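Local coordinates for phosphoacetylglucosamine mutase (Aspergillus lentulus, PDB 5O9X), which interconverts the 6-phosphate and 1-phosphate of N-acetylglucosamine, probably through a sugar bisphosphate intermediate, as expected of an alpha-D-phosphohexomutase, at residues A369-V377 / T386-L394. The protein carries 1 engineered substitution. Residues are numbered along the deposited sequence; the frame is centred on the assembly and turned at random.
Unlike the reference sequence in segment 369-377: Met371 (reference Leu).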
ATOM      1  N   ALA A 369      -2.037  14.014  -2.094  1.00 25.48           N
ATOM      2  CA  ALA A 369      -1.951  14.795  -3.345  1.00 22.41           C
ATOM      3  C   ALA A 369      -3.099  14.491  -4.291  1.00 25.70           C
ATOM      4  O   ALA A 369      -3.500  15.361  -5.111  1.00 27.14           O
ATOM      5  CB  ALA A 369      -0.608  14.533  -4.072  1.00 20.36           C
ATOM      6  N   ALA A 370      -3.572  13.240  -4.234  1.00 23.57           N
ATOM      7  CA  ALA A 370      -4.630  12.781  -5.120  1.00 25.89           C
ATOM      8  C   ALA A 370      -5.968  13.463  -4.776  1.00 31.02           C
ATOM      9  O   ALA A 370      -6.807  13.572  -5.666  1.00 27.71           O
ATOM     10  CB  ALA A 370      -4.785  11.280  -5.023  1.00 26.53           C
ATOM     11  N   MET A 371      -6.131  13.953  -3.530  1.00 32.61           N
ATOM     12  CA  MET A 371      -7.348  14.744  -3.136  1.00 37.11           C
ATOM     13  C   MET A 371      -7.518  16.008  -3.964  1.00 35.47           C
ATOM     14  O   MET A 371      -8.592  16.601  -3.978  1.00 38.88           O
ATOM     15  CB  MET A 371      -7.384  15.157  -1.654  1.00 36.79           C
ATOM     16  CG  MET A 371      -7.000  14.134  -0.602  1.00 47.35           C
ATOM     17  SD  MET A 371      -8.331  13.213   0.209  1.00 63.57           S
ATOM     18  CE  MET A 371      -8.797  12.030  -1.065  1.00 57.67           C
ATOM     19  N   ARG A 372      -6.501  16.427  -4.700  1.00 31.72           N
ATOM     20  CA  ARG A 372      -6.627  17.675  -5.450  1.00 32.11           C
ATOM     21  C   ARG A 372      -7.378  17.528  -6.796  1.00 33.88           C
ATOM     22  O   ARG A 372      -7.667  18.525  -7.454  1.00 36.69           O
ATOM     23  CB  ARG A 372      -5.253  18.345  -5.593  1.00 37.19           C
ATOM     24  CG  ARG A 372      -4.658  18.574  -4.195  1.00 47.93           C
ATOM     25  CD  ARG A 372      -3.481  19.534  -4.070  1.00 63.47           C
ATOM     26  NE  ARG A 372      -3.514  20.683  -4.989  1.00 78.16           N
ATOM     27  CZ  ARG A 372      -2.508  21.553  -5.154  1.00 79.81           C
ATOM     28  NH1 ARG A 372      -1.383  21.426  -4.453  1.00 74.52           N
ATOM     29  NH2 ARG A 372      -2.617  22.558  -6.021  1.00 73.16           N
ATOM     30  N   PHE A 373      -7.685  16.279  -7.183  1.00 26.34           N
ATOM     31  CA  PHE A 373      -8.315  15.970  -8.477  1.00 28.08           C
ATOM     32  C   PHE A 373      -9.750  15.501  -8.232  1.00 26.59           C
ATOM     33  O   PHE A 373     -10.048  15.054  -7.123  1.00 28.96           O
ATOM     34  CB  PHE A 373      -7.483  14.868  -9.183  1.00 22.01           C
ATOM     35  CG  PHE A 373      -6.083  15.326  -9.467  1.00 23.78           C
ATOM     36  CD1 PHE A 373      -5.852  16.303 -10.407  1.00 23.83           C
ATOM     37  CD2 PHE A 373      -4.981  14.784  -8.763  1.00 26.23           C
ATOM     38  CE1 PHE A 373      -4.552  16.779 -10.665  1.00 27.44           C
ATOM     39  CE2 PHE A 373      -3.667  15.251  -9.021  1.00 22.91           C
ATOM     40  CZ  PHE A 373      -3.455  16.241  -9.967  1.00 26.04           C
ATOM     41  N   ASP A 374     -10.604  15.587  -9.265  1.00 32.12           N
ATOM     42  CA  ASP A 374     -11.933  14.940  -9.240  1.00 31.77           C
ATOM     43  C   ASP A 374     -11.706  13.431  -9.157  1.00 27.87           C
ATOM     44  O   ASP A 374     -12.303  12.733  -8.336  1.00 28.91           O
ATOM     45  CB  ASP A 374     -12.745  15.265 -10.557  1.00 36.34           C
ATOM     46  CG  ASP A 374     -13.002  16.812 -10.800  1.00 41.10           C
ATOM     47  OD1 ASP A 374     -13.269  17.537  -9.828  1.00 36.86           O
ATOM     48  OD2 ASP A 374     -12.953  17.275 -11.982  1.00 43.68           O
ATOM     49  N   VAL A 375     -10.835  12.924 -10.039  1.00 23.63           N
ATOM     50  CA  VAL A 375     -10.451  11.479 -10.026  1.00 20.75           C
ATOM     51  C   VAL A 375      -8.897  11.449  -9.773  1.00 20.45           C
ATOM     52  O   VAL A 375      -8.145  11.927 -10.615  1.00 21.13           O
ATOM     53  CB  VAL A 375     -10.797  10.835 -11.395  1.00 20.96           C
ATOM     54  CG1 VAL A 375     -10.414   9.378 -11.399  1.00 19.18           C
ATOM     55  CG2 VAL A 375     -12.329  11.009 -11.727  1.00 18.38           C
ATOM     56  N   GLY A 376      -8.439  10.936  -8.644  1.00 20.25           N
ATOM     57  CA  GLY A 376      -6.981  11.008  -8.416  1.00 18.96           C
ATOM     58  C   GLY A 376      -6.451   9.550  -8.527  1.00 17.76           C
ATOM     59  O   GLY A 376      -6.752   8.673  -7.668  1.00 20.43           O
ATOM     60  N   VAL A 377      -5.698   9.270  -9.577  1.00 17.38           N
ATOM     61  CA  VAL A 377      -5.210   7.893  -9.753  1.00 15.74           C
ATOM     62  C   VAL A 377      -3.846   7.925  -9.048  1.00 15.98           C
ATOM     63  O   VAL A 377      -2.993   8.762  -9.388  1.00 16.73           O
ATOM     64  CB  VAL A 377      -5.029   7.547 -11.216  1.00 16.92           C
ATOM     65  CG1 VAL A 377      -4.397   6.131 -11.373  1.00 17.59           C
ATOM     66  CG2 VAL A 377      -6.390   7.589 -11.910  1.00 14.78           C
ATOM     67  N   THR A 386      -4.363   3.003  -5.701  1.00 19.70           N
ATOM     68  CA  THR A 386      -5.797   2.995  -5.821  1.00 20.38           C
ATOM     69  C   THR A 386      -6.240   4.205  -6.651  1.00 19.55           C
ATOM     70  O   THR A 386      -5.420   4.893  -7.293  1.00 17.60           O
ATOM     71  CB  THR A 386      -6.543   2.834  -4.446  1.00 22.00           C
ATOM     72  OG1 THR A 386      -7.880   2.444  -4.749  1.00 26.74           O
ATOM     73  CG2 THR A 386      -6.551   4.076  -3.648  1.00 22.41           C
ATOM     74  N   ILE A 387      -7.538   4.459  -6.641  1.00 18.61           N
ATOM     75  CA  ILE A 387      -8.075   5.621  -7.354  1.00 18.57           C
ATOM     76  C   ILE A 387      -9.070   6.205  -6.405  1.00 21.20           C
ATOM     77  O   ILE A 387      -9.915   5.501  -5.857  1.00 24.91           O
ATOM     78  CB  ILE A 387      -8.767   5.269  -8.679  1.00 18.83           C
ATOM     79  CG1 ILE A 387      -7.772   4.639  -9.639  1.00 18.45           C
ATOM     80  CG2 ILE A 387      -9.191   6.586  -9.383  1.00 18.85           C
ATOM     81  CD1 ILE A 387      -8.241   3.368 -10.241  1.00 22.36           C
ATOM     82  N   THR A 388      -8.940   7.491  -6.191  1.00 23.31           N
ATOM     83  CA  THR A 388      -9.860   8.180  -5.279  1.00 26.10           C
ATOM     84  C   THR A 388     -10.811   9.080  -6.130  1.00 25.81           C
ATOM     85  O   THR A 388     -10.418   9.648  -7.130  1.00 26.13           O
ATOM     86  CB  THR A 388      -9.052   8.909  -4.193  1.00 27.83           C
ATOM     87  OG1 THR A 388      -9.966   9.519  -3.320  1.00 39.52           O
ATOM     88  CG2 THR A 388      -8.236   9.973  -4.784  1.00 24.28           C
ATOM     89  N   PHE A 389     -12.082   9.112  -5.758  1.00 29.95           N
ATOM     90  CA  PHE A 389     -13.099   9.949  -6.454  1.00 28.44           C
ATOM     91  C   PHE A 389     -13.570  10.963  -5.442  1.00 28.52           C
ATOM     92  O   PHE A 389     -13.979  10.588  -4.344  1.00 27.55           O
ATOM     93  CB  PHE A 389     -14.268   9.085  -6.889  1.00 28.88           C
ATOM     94  CG  PHE A 389     -13.902   8.092  -7.958  1.00 28.60           C
ATOM     95  CD1 PHE A 389     -14.016   8.442  -9.321  1.00 30.63           C
ATOM     96  CD2 PHE A 389     -13.417   6.825  -7.600  1.00 31.11           C
ATOM     97  CE1 PHE A 389     -13.679   7.529 -10.321  1.00 31.11           C
ATOM     98  CE2 PHE A 389     -13.038   5.910  -8.591  1.00 35.76           C
ATOM     99  CZ  PHE A 389     -13.192   6.266  -9.944  1.00 28.04           C
ATOM    100  N   SER A 390     -13.440  12.216  -5.794  1.00 28.09           N
ATOM    101  CA  SER A 390     -13.917  13.320  -4.901  1.00 32.11           C
ATOM    102  C   SER A 390     -15.438  13.304  -4.669  1.00 35.56           C
ATOM    103  O   SER A 390     -16.195  12.641  -5.415  1.00 27.57           O
ATOM    104  CB  SER A 390     -13.575  14.668  -5.481  1.00 27.80           C
ATOM    105  OG  SER A 390     -14.390  15.017  -6.615  1.00 31.79           O
ATOM    106  N   GLU A 391     -15.895  14.031  -3.643  1.00 32.87           N
ATOM    107  CA  GLU A 391     -17.339  14.203  -3.453  1.00 34.44           C
ATOM    108  C   GLU A 391     -18.135  14.664  -4.726  1.00 28.93           C
ATOM    109  O   GLU A 391     -19.124  14.023  -5.111  1.00 29.17           O
ATOM    110  CB  GLU A 391     -17.616  15.044  -2.202  1.00 37.72           C
ATOM    111  CG  GLU A 391     -17.391  14.294  -0.886  1.00 48.71           C
ATOM    112  CD  GLU A 391     -17.911  12.838  -0.884  1.00 57.94           C
ATOM    113  OE1 GLU A 391     -19.132  12.631  -1.091  1.00 64.96           O
ATOM    114  OE2 GLU A 391     -17.102  11.886  -0.689  1.00 53.90           O
ATOM    115  N   ASN A 392     -17.637  15.703  -5.380  1.00 29.60           N
ATOM    116  CA  ASN A 392     -18.192  16.230  -6.598  1.00 35.12           C
ATOM    117  C   ASN A 392     -18.165  15.228  -7.735  1.00 35.37           C
ATOM    118  O   ASN A 392     -19.105  15.162  -8.519  1.00 31.34           O
ATOM    119  CB  ASN A 392     -17.498  17.531  -6.967  1.00 38.67           C
ATOM    120  CG  ASN A 392     -17.952  18.696  -6.064  1.00 51.69           C
ATOM    121  OD1 ASN A 392     -18.927  18.575  -5.294  1.00 51.54           O
ATOM    122  ND2 ASN A 392     -17.258  19.823  -6.155  1.00 51.48           N
ATOM    123  N   ALA A 393     -17.102  14.426  -7.823  1.00 33.17           N
ATOM    124  CA  ALA A 393     -17.008  13.412  -8.896  1.00 27.37           C
ATOM    125  C   ALA A 393     -18.059  12.333  -8.676  1.00 24.63           C
ATOM    126  O   ALA A 393     -18.791  11.873  -9.650  1.00 25.31           O
ATOM    127  CB  ALA A 393     -15.552  12.840  -8.953  1.00 24.57           C
ATOM    128  N   LEU A 394     -18.207  11.925  -7.421  1.00 23.58           N
ATOM    129  CA  LEU A 394     -19.159  10.847  -7.137  1.00 27.77           C
ATOM    130  C   LEU A 394     -20.586  11.285  -7.432  1.00 32.60           C
ATOM    131  O   LEU A 394     -21.392  10.469  -7.917  1.00 29.17           O
ATOM    132  CB  LEU A 394     -19.053  10.338  -5.713  1.00 28.47           C
ATOM    133  CG  LEU A 394     -17.785   9.574  -5.371  1.00 30.13           C
ATOM    134  CD1 LEU A 394     -17.732   9.318  -3.852  1.00 28.37           C
ATOM    135  CD2 LEU A 394     -17.730   8.253  -6.179  1.00 31.63           C
TER
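Val375 to Val377 pair with Ile387 to Phe389 as the two antiparallel arms of a beta hairpin, their axes 4.7 Å apart and their directions 165° from each other. Gly376 and Thr388 form the hydrogen-bonded pair: Gly376 N gives to Thr388 O at 2.8 Å, and Thr388 N returns a bond to Gly376 O at 2.9 Å. One step beyond the strand, Ser390 N donates to Asp374 O (2.8 Å), extending the ladder up to the start of helix 391-399. There Ser390 is the N-cap; with chi1 at 73° its hydroxyl swings back over its own backbone, where OG can accept from Ala393 N.

Val375, Val377, Ile387 and Phe389 project from one side of the hairpin. Ile387 CG2 reaches Val375 CG1 at 3.7 Å and also touches Val377 CG2. Val375 CG2 meets the Phe389 ring obliquely, 3.9 Å from CD1, while the ring also packs on Leu417 and Thr418 of helix 405-420. On the other side, Thr388 CG2 lies 3.7 Å from Ala370 CB, and the bent chain of Met371, which differs from the reference sequence, runs roughly perpendicular to Thr388 and brings CE near its OG1. Gly376, lacking a side chain, lets the carbonyl of Ala370 sit close over the strand.

Strand 385-389 is the outermost on this side of the four-stranded domain III sheet, while 375-379 also bonds to strand 332-337. Asp374 therefore bonds on both sides: its main-chain O accepts from Ser390 N at the N-cap of helix 391-399, and its OD2 accepts from the backbone N of Lys331, just before strand 332-337. Together these bonds probably help to hold the end of the hairpin against the rest of the sheet.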